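Local structure of PelA (Pseudomonas aeruginosa, 5TCB) at residues Met106-Ala110 / Pro111-Ala115; Arg251-Glu255 / Gly256-Phe260; Phe260-Thr263 / Pro264-Tyr268. The protein hydrolyses glycosidic bonds through the GH114-family domain described here, one part of a longer protein that probably also has deacetylase activity. All blocks are in the same frame, centred on the assembly; numbering follows the deposited sequence.

How the interactions relate
The domain has eight parallel strands in sequence order, with helices between most of them, consistent with a (beta/alpha)8-type barrel. Interaction 1 comes first along the chain, in an excursion that leads from strand 103-105 into helix 111-126. Interactions 2 and 3 follow near the end of the chain, on the other side of the chain's centre; their centres lie about 35 Å and 30 Å from that of interaction 1. Interaction 2 turns helix 242-254 into strand 258-262, and interaction 3 leads the chain out of that last strand. Their centres are about 16 Å apart, and they share Phe260, whose side chain packs on strand 27-30, joining the last strand to the first.

Interaction 1: Met106-Ala110 / Pro111-Ala115; sequences MDLAA and PSWRA
Ala110 and Arg114 open the first turn of helix 111-126: the carbonyl O of Ala110, at the N-cap position, accepts from Arg114 N at 3.1 Å in a nearly straight bond, while Trp113 N gives the same oxygen only a weak second bond. The chain reaches this point through a type I turn from Asp107 to Ala110, closed by Ala110 N to Asp107 O at 3.0 Å. Asp107 OD1 adds an Asx turn by accepting from Ala109 N, which meets it from above the carboxylate plane, and Gln151 on helix 145-165 binds the same oxygen. The turn joins strand 103-105, paired antiparallel with strand 76-78, to helix 111-126.

The side chains fold back across the turn. The indole of Trp113 extends away from its own backbone N (chi1 180°) and lies against Met106, whose bent chain spreads over one ring face. Met106 CB stands 3.5 Å from the centroid of the five-membered ring, and CE comes within 3.7 Å of Trp113 CE3. The sulfur is farther off, SD lying 4.8 Å from the centroid of the six-membered ring but still above the face, a Met-aromatic contact. Leu108 CD1 instead meets the ring edge, 3.9 Å from Trp113 NE1; the indole N-H itself is bonded to Val74 O.

Arg114 bends at chi3 (72°), bringing its guanidinium back to the carbonyl of Leu108. NH1 donates to Leu108 O at 2.9 Å, with the oxygen close to the guanidinium plane and the N-H...O angle at 164°. NH1 also bonds Ala154 O and NH2 bonds Ser157 OG, both on helix 145-165.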
loop_
_atom_site.group_PDB
_atom_site.type_symbol
_atom_site.label_atom_id
_atom_site.label_comp_id
_atom_site.label_asym_id
_atom_site.label_seq_id
_atom_site.Cartn_x
_atom_site.Cartn_y
_atom_site.Cartn_z
ATOM N N MET A 106 9.777 -2.522 12.265
ATOM C CA MET A 106 9.228 -3.027 13.505
ATOM C C MET A 106 9.207 -4.545 13.522
ATOM O O MET A 106 9.163 -5.216 12.481
ATOM C CB MET A 106 7.816 -2.481 13.716
ATOM C CG MET A 106 7.745 -0.935 13.688
ATOM S SD MET A 106 8.761 -0.132 14.952
ATOM C CE MET A 106 7.783 -0.542 16.418
ATOM N N ASP A 107 9.268 -5.063 14.731
ATOM C CA ASP A 107 9.184 -6.490 15.008
ATOM C C ASP A 107 7.721 -6.901 14.943
ATOM O O ASP A 107 6.921 -6.504 15.800
ATOM C CB ASP A 107 9.785 -6.763 16.381
ATOM C CG ASP A 107 9.678 -8.222 16.828
ATOM O OD1 ASP A 107 9.155 -9.070 16.092
ATOM O OD2 ASP A 107 10.150 -8.505 17.955
ATOM N N LEU A 108 7.367 -7.713 13.938
ATOM C CA LEU A 108 5.979 -8.085 13.739
ATOM C C LEU A 108 5.483 -9.043 14.808
ATOM O O LEU A 108 4.273 -9.276 14.898
ATOM C CB LEU A 108 5.804 -8.704 12.351
ATOM C CG LEU A 108 5.978 -7.771 11.130
ATOM C CD1 LEU A 108 5.061 -6.602 11.204
ATOM C CD2 LEU A 108 7.377 -7.261 10.966
ATOM N N ALA A 109 6.383 -9.618 15.599
ATOM C CA ALA A 109 6.021 -10.426 16.750
ATOM C C ALA A 109 5.852 -9.611 18.026
ATOM O O ALA A 109 5.420 -10.166 19.046
ATOM C CB ALA A 109 7.086 -11.505 16.982
ATOM N N ALA A 110 6.172 -8.318 18.010
ATOM C CA ALA A 110 6.107 -7.524 19.233
ATOM C C ALA A 110 4.654 -7.243 19.609
ATOM O O ALA A 110 3.913 -6.699 18.800
ATOM C CB ALA A 110 6.876 -6.216 19.055
ATOM N N PRO A 111 4.211 -7.576 20.825
ATOM C CA PRO A 111 2.799 -7.316 21.165
ATOM C C PRO A 111 2.411 -5.851 21.105
ATOM O O PRO A 111 1.278 -5.533 20.713
ATOM C CB PRO A 111 2.666 -7.893 22.586
ATOM C CG PRO A 111 4.064 -8.093 23.083
ATOM C CD PRO A 111 4.912 -8.337 21.873
ATOM N N SER A 112 3.311 -4.938 21.487
ATOM C CA SER A 112 2.938 -3.532 21.474
ATOM C C SER A 112 2.709 -3.038 20.057
ATOM O O SER A 112 1.842 -2.191 19.849
ATOM C CB SER A 112 4.003 -2.675 22.169
ATOM O OG SER A 112 5.262 -2.801 21.534
ATOM N N TRP A 113 3.487 -3.542 19.089
ATOM C CA TRP A 113 3.310 -3.128 17.698
ATOM C C TRP A 113 2.026 -3.704 17.127
ATOM O O TRP A 113 1.220 -2.990 16.505
ATOM C CB TRP A 113 4.508 -3.577 16.869
ATOM C CG TRP A 113 4.426 -3.206 15.411
ATOM C CD1 TRP A 113 4.472 -4.052 14.356
ATOM C CD2 TRP A 113 4.277 -1.888 14.866
ATOM N NE1 TRP A 113 4.379 -3.349 13.172
ATOM C CE2 TRP A 113 4.270 -2.017 13.462
ATOM C CE3 TRP A 113 4.179 -0.616 15.426
ATOM C CZ2 TRP A 113 4.122 -0.923 12.609
ATOM C CZ3 TRP A 113 4.034 0.464 14.574
ATOM C CH2 TRP A 113 4.030 0.306 13.195
ATOM N N ARG A 114 1.807 -4.999 17.335
ATOM C CA ARG A 114 0.575 -5.612 16.851
ATOM C C ARG A 114 -0.644 -4.927 17.452
ATOM O O ARG A 114 -1.621 -4.639 16.742
ATOM C CB ARG A 114 0.592 -7.100 17.194
ATOM C CG ARG A 114 1.753 -7.875 16.559
ATOM C CD ARG A 114 1.942 -9.284 17.147
ATOM N NE ARG A 114 0.897 -10.228 16.742
ATOM C CZ ARG A 114 0.947 -11.016 15.663
ATOM N NH1 ARG A 114 2.005 -11.005 14.848
ATOM N NH2 ARG A 114 -0.062 -11.837 15.409
ATOM N N ALA A 115 -0.615 -4.659 18.767
ATOM C CA ALA A 115 -1.755 -3.998 19.402
ATOM C C ALA A 115 -1.971 -2.604 18.831
ATOM O O ALA A 115 -3.117 -2.163 18.654
ATOM C CB ALA A 115 -1.545 -3.926 20.914
#

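Interaction 2: Arg251-Glu255 / Gly256-Phe260; sequences RLRSE and GYVPF
Arg253 and Pro259 cross at about a right angle, the arginine chain passing the CD side of the proline. A chi1 of -75° sets Arg253 CG 3.6 Å from Pro259 CD, and the extended chain beyond it carries the guanidinium past the same atom, which lies over one face of the flat group, toward its rim. Ser272 O receives the NE hydrogen and Ser25 O one from NH2, holding the flat group against Pro259 CD. Leu252 divides its methyls: CD1 lies 3.7 Å from Pro259 CB, while CD2 reaches Tyr257 CD1 at 3.9 Å.

This is the helix-to-strand turn of a beta-alpha-beta unit, ended by a Schellman motif. Gly256 has positive phi (97°); Gly256 N donates to Arg253 O at 2.9 Å, and Tyr257 N returns to Leu252 O, also at 2.9 Å.

Tyr257, its CG beside the backbone N (chi1 -60°), has Leu252 O at its ring edge. Glu255 CB packs 3.9 Å from Tyr257 CD1; beyond it the extended glutamate reaches His196 through OE1, whereas the tyrosine hydroxyl bonds Arg225. Water 1 bridges the backbone, donating to Tyr257 O at 3.1 Å and weakly to Arg253 O.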
loop_
_atom_site.group_PDB
_atom_site.type_symbol
_atom_site.label_atom_id
_atom_site.label_comp_id
_atom_site.label_asym_id
_atom_site.label_seq_id
_atom_site.Cartn_x
_atom_site.Cartn_y
_atom_site.Cartn_z
ATOM N N ARG A 251 -1.699 0.939 -21.645
ATOM C CA ARG A 251 -0.856 -0.244 -21.787
ATOM C C ARG A 251 -1.083 -1.209 -20.624
ATOM O O ARG A 251 -1.281 -2.414 -20.823
ATOM C CB ARG A 251 0.593 0.226 -21.866
ATOM C CG ARG A 251 1.586 -0.796 -22.294
ATOM C CD ARG A 251 2.952 -0.158 -22.368
ATOM N NE ARG A 251 4.003 -1.162 -22.315
ATOM C CZ ARG A 251 5.249 -0.927 -21.921
ATOM N NH1 ARG A 251 5.616 0.288 -21.532
ATOM N NH2 ARG A 251 6.127 -1.919 -21.911
ATOM N N LEU A 252 -1.110 -0.681 -19.404
ATOM C CA LEU A 252 -1.261 -1.525 -18.225
ATOM C C LEU A 252 -2.634 -2.197 -18.188
ATOM O O LEU A 252 -2.746 -3.375 -17.825
ATOM C CB LEU A 252 -1.007 -0.682 -16.965
ATOM C CG LEU A 252 0.475 -0.294 -16.800
ATOM C CD1 LEU A 252 0.657 0.854 -15.814
ATOM C CD2 LEU A 252 1.294 -1.492 -16.350
ATOM N N ARG A 253 -3.692 -1.480 -18.585
ATOM C CA ARG A 253 -5.010 -2.114 -18.672
ATOM C C ARG A 253 -5.021 -3.257 -19.681
ATOM O O ARG A 253 -5.591 -4.319 -19.406
ATOM C CB ARG A 253 -6.080 -1.061 -18.992
ATOM C CG ARG A 253 -6.414 -0.208 -17.788
ATOM C CD ARG A 253 -7.511 0.801 -18.056
ATOM N NE ARG A 253 -7.777 1.558 -16.834
ATOM C CZ ARG A 253 -8.652 1.199 -15.901
ATOM N NH1 ARG A 253 -9.364 0.084 -16.025
ATOM N NH2 ARG A 253 -8.763 1.938 -14.812
ATOM N N SER A 254 -4.399 -3.065 -20.851
ATOM C CA SER A 254 -4.360 -4.138 -21.840
ATOM C C SER A 254 -3.594 -5.350 -21.333
ATOM O O SER A 254 -3.855 -6.468 -21.788
ATOM C CB SER A 254 -3.734 -3.648 -23.151
ATOM O OG SER A 254 -2.309 -3.590 -23.068
ATOM N N GLU A 255 -2.704 -5.158 -20.362
ATOM C CA GLU A 255 -1.954 -6.243 -19.749
ATOM C C GLU A 255 -2.631 -6.808 -18.506
ATOM O O GLU A 255 -2.049 -7.675 -17.841
ATOM C CB GLU A 255 -0.545 -5.751 -19.416
ATOM C CG GLU A 255 0.226 -5.371 -20.673
ATOM C CD GLU A 255 1.543 -4.680 -20.403
ATOM O OE1 GLU A 255 1.884 -4.463 -19.226
ATOM O OE2 GLU A 255 2.236 -4.335 -21.384
ATOM N N GLY A 256 -3.839 -6.344 -18.180
ATOM C CA GLY A 256 -4.632 -6.936 -17.126
ATOM C C GLY A 256 -4.533 -6.244 -15.786
ATOM O O GLY A 256 -5.126 -6.734 -14.815
ATOM N N TYR A 257 -3.832 -5.117 -15.709
ATOM C CA TYR A 257 -3.670 -4.372 -14.464
ATOM C C TYR A 257 -4.710 -3.257 -14.345
ATOM O O TYR A 257 -5.223 -2.737 -15.335
ATOM C CB TYR A 257 -2.271 -3.752 -14.378
ATOM C CG TYR A 257 -1.153 -4.748 -14.427
ATOM C CD1 TYR A 257 -0.416 -4.903 -15.578
ATOM C CD2 TYR A 257 -0.849 -5.550 -13.336
ATOM C CE1 TYR A 257 0.604 -5.794 -15.651
ATOM C CE2 TYR A 257 0.176 -6.469 -13.406
ATOM C CZ TYR A 257 0.891 -6.585 -14.570
ATOM O OH TYR A 257 1.920 -7.491 -14.671
ATOM N N VAL A 258 -5.014 -2.875 -13.110
ATOM C CA VAL A 258 -5.751 -1.640 -12.854
ATOM C C VAL A 258 -4.716 -0.603 -12.437
ATOM O O VAL A 258 -4.139 -0.736 -11.346
ATOM C CB VAL A 258 -6.814 -1.824 -11.771
ATOM C CG1 VAL A 258 -7.624 -0.533 -11.587
ATOM C CG2 VAL A 258 -7.749 -2.956 -12.153
ATOM N N PRO A 259 -4.402 0.388 -13.272
ATOM C CA PRO A 259 -3.242 1.237 -12.999
ATOM C C PRO A 259 -3.543 2.548 -12.301
ATOM O O PRO A 259 -4.641 3.088 -12.411
ATOM C CB PRO A 259 -2.709 1.515 -14.397
ATOM C CG PRO A 259 -3.965 1.628 -15.213
ATOM C CD PRO A 259 -4.929 0.613 -14.638
ATOM N N PHE A 260 -2.528 3.084 -11.629
ATOM C CA PHE A 260 -2.476 4.488 -11.262
ATOM C C PHE A 260 -1.071 4.957 -11.540
ATOM O O PHE A 260 -0.116 4.366 -11.031
ATOM C CB PHE A 260 -2.824 4.712 -9.800
ATOM C CG PHE A 260 -2.932 6.177 -9.396
ATOM C CD1 PHE A 260 -3.863 7.016 -9.995
ATOM C CD2 PHE A 260 -2.149 6.679 -8.358
ATOM C CE1 PHE A 260 -3.991 8.349 -9.613
ATOM C CE2 PHE A 260 -2.275 8.006 -7.968
ATOM C CZ PHE A 260 -3.199 8.841 -8.567
HETATM O O HOH W 1 -7.561 -4.236 -16.714
#

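Interaction 3: Phe260-Thr263 / Pro264-Tyr268; sequences FVST and PALDY
Thr263 to Leu266 forms a type I turn at the end of strand 258-262, closed by Leu266 N to Thr263 O at 2.9 Å. A side-chain bond reaches one residue past the turn: Thr263 OG1 donates to Asp267 OD1 at 3.0 Å, arriving nearly along the carboxylate C-O axis. Both chi1 angles are near 60° (61° for Thr263, 62° for Asp267), which keeps OG1 and the carboxylate close to their own backbones. The two side chains cross at about a right angle.

That rotation leaves Thr263 CG2 facing the tyrosine, 3.9 Å from Tyr268 CD2. Ser262 OG lies at the edge of the same ring, 3.6 Å from Tyr268 CD2, and the ring's hydroxyl is bonded to Arg242 of helix 242-254. Toward strand 27-30, where both residues touch Phe29, Leu266 CD1 meets the edge of the Phe260 ring at CE2 (4.1 Å).

Water 2 accepts from Ser262 OG at 2.7 Å and donates to Tyr268 O, also at 2.7 Å. The hydroxyl of a buried serine is thereby satisfied through water, and the returning chain is tied to the strand end by one direct side-chain bond and one relayed bond.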
loop_
_atom_site.group_PDB
_atom_site.type_symbol
_atom_site.label_atom_id
_atom_site.label_comp_id
_atom_site.label_asym_id
_atom_site.label_seq_id
_atom_site.Cartn_x
_atom_site.Cartn_y
_atom_site.Cartn_z
ATOM N N PHE A 260 -2.528 3.084 -11.629
ATOM C CA PHE A 260 -2.476 4.488 -11.262
ATOM C C PHE A 260 -1.071 4.957 -11.540
ATOM O O PHE A 260 -0.116 4.366 -11.031
ATOM C CB PHE A 260 -2.824 4.712 -9.800
ATOM C CG PHE A 260 -2.932 6.177 -9.396
ATOM C CD1 PHE A 260 -3.863 7.016 -9.995
ATOM C CD2 PHE A 260 -2.149 6.679 -8.358
ATOM C CE1 PHE A 260 -3.991 8.349 -9.613
ATOM C CE2 PHE A 260 -2.275 8.006 -7.968
ATOM C CZ PHE A 260 -3.199 8.841 -8.567
ATOM N N VAL A 261 -0.944 5.983 -12.367
ATOM C CA VAL A 261 0.355 6.480 -12.792
ATOM C C VAL A 261 0.503 7.875 -12.215
ATOM O O VAL A 261 -0.223 8.799 -12.603
ATOM C CB VAL A 261 0.494 6.477 -14.315
ATOM C CG1 VAL A 261 1.927 6.843 -14.701
ATOM C CG2 VAL A 261 0.054 5.109 -14.896
ATOM N N SER A 262 1.424 8.037 -11.274
ATOM C CA SER A 262 1.461 9.269 -10.493
ATOM C C SER A 262 2.909 9.585 -10.117
ATOM O O SER A 262 3.847 9.112 -10.761
ATOM C CB SER A 262 0.523 9.129 -9.282
ATOM O OG SER A 262 0.330 10.376 -8.663
ATOM N N THR A 263 3.087 10.420 -9.114
ATOM C CA THR A 263 4.379 10.846 -8.586
ATOM C C THR A 263 4.693 10.097 -7.305
ATOM O O THR A 263 3.785 9.648 -6.596
ATOM C CB THR A 263 4.359 12.348 -8.276
ATOM O OG1 THR A 263 3.352 12.598 -7.288
ATOM C CG2 THR A 263 4.077 13.166 -9.532
ATOM N N PRO A 264 5.971 9.996 -6.933
ATOM C CA PRO A 264 6.326 9.228 -5.722
ATOM C C PRO A 264 5.801 9.816 -4.425
ATOM O O PRO A 264 5.677 9.079 -3.440
ATOM C CB PRO A 264 7.860 9.230 -5.755
ATOM C CG PRO A 264 8.224 10.459 -6.568
ATOM C CD PRO A 264 7.157 10.549 -7.610
ATOM N N ALA A 265 5.514 11.116 -4.380
ATOM C CA ALA A 265 4.906 11.721 -3.208
ATOM C C ALA A 265 3.406 11.477 -3.136
ATOM O O ALA A 265 2.816 11.670 -2.066
ATOM C CB ALA A 265 5.171 13.227 -3.202
ATOM N N LEU A 266 2.797 11.010 -4.221
ATOM C CA LEU A 266 1.358 10.771 -4.279
ATOM C C LEU A 266 0.603 12.027 -3.857
ATOM O O LEU A 266 -0.329 12.004 -3.034
ATOM C CB LEU A 266 0.947 9.552 -3.451
ATOM C CG LEU A 266 1.284 8.157 -3.985
ATOM C CD1 LEU A 266 0.999 7.999 -5.472
ATOM C CD2 LEU A 266 2.715 7.794 -3.659
ATOM N N ASP A 267 1.010 13.139 -4.470
ATOM C CA ASP A 267 0.442 14.453 -4.215
ATOM C C ASP A 267 -0.117 15.071 -5.492
ATOM O O ASP A 267 -0.142 16.296 -5.639
ATOM C CB ASP A 267 1.496 15.362 -3.594
ATOM C CG ASP A 267 2.691 15.603 -4.508
ATOM O OD1 ASP A 267 2.759 15.009 -5.608
ATOM O OD2 ASP A 267 3.593 16.374 -4.106
ATOM N N TYR A 268 -0.577 14.213 -6.406
ATOM C CA TYR A 268 -0.860 14.566 -7.789
ATOM C C TYR A 268 -2.072 13.791 -8.251
ATOM O O TYR A 268 -2.217 12.611 -7.927
ATOM C CB TYR A 268 0.358 14.237 -8.669
ATOM C CG TYR A 268 0.185 14.308 -10.193
ATOM C CD1 TYR A 268 -0.130 15.488 -10.846
ATOM C CD2 TYR A 268 0.438 13.191 -10.969
ATOM C CE1 TYR A 268 -0.234 15.534 -12.253
ATOM C CE2 TYR A 268 0.341 13.215 -12.344
ATOM C CZ TYR A 268 0.029 14.378 -12.994
ATOM O OH TYR A 268 -0.043 14.378 -14.365
HETATM O O HOH W 2 -1.004 10.858 -6.334
#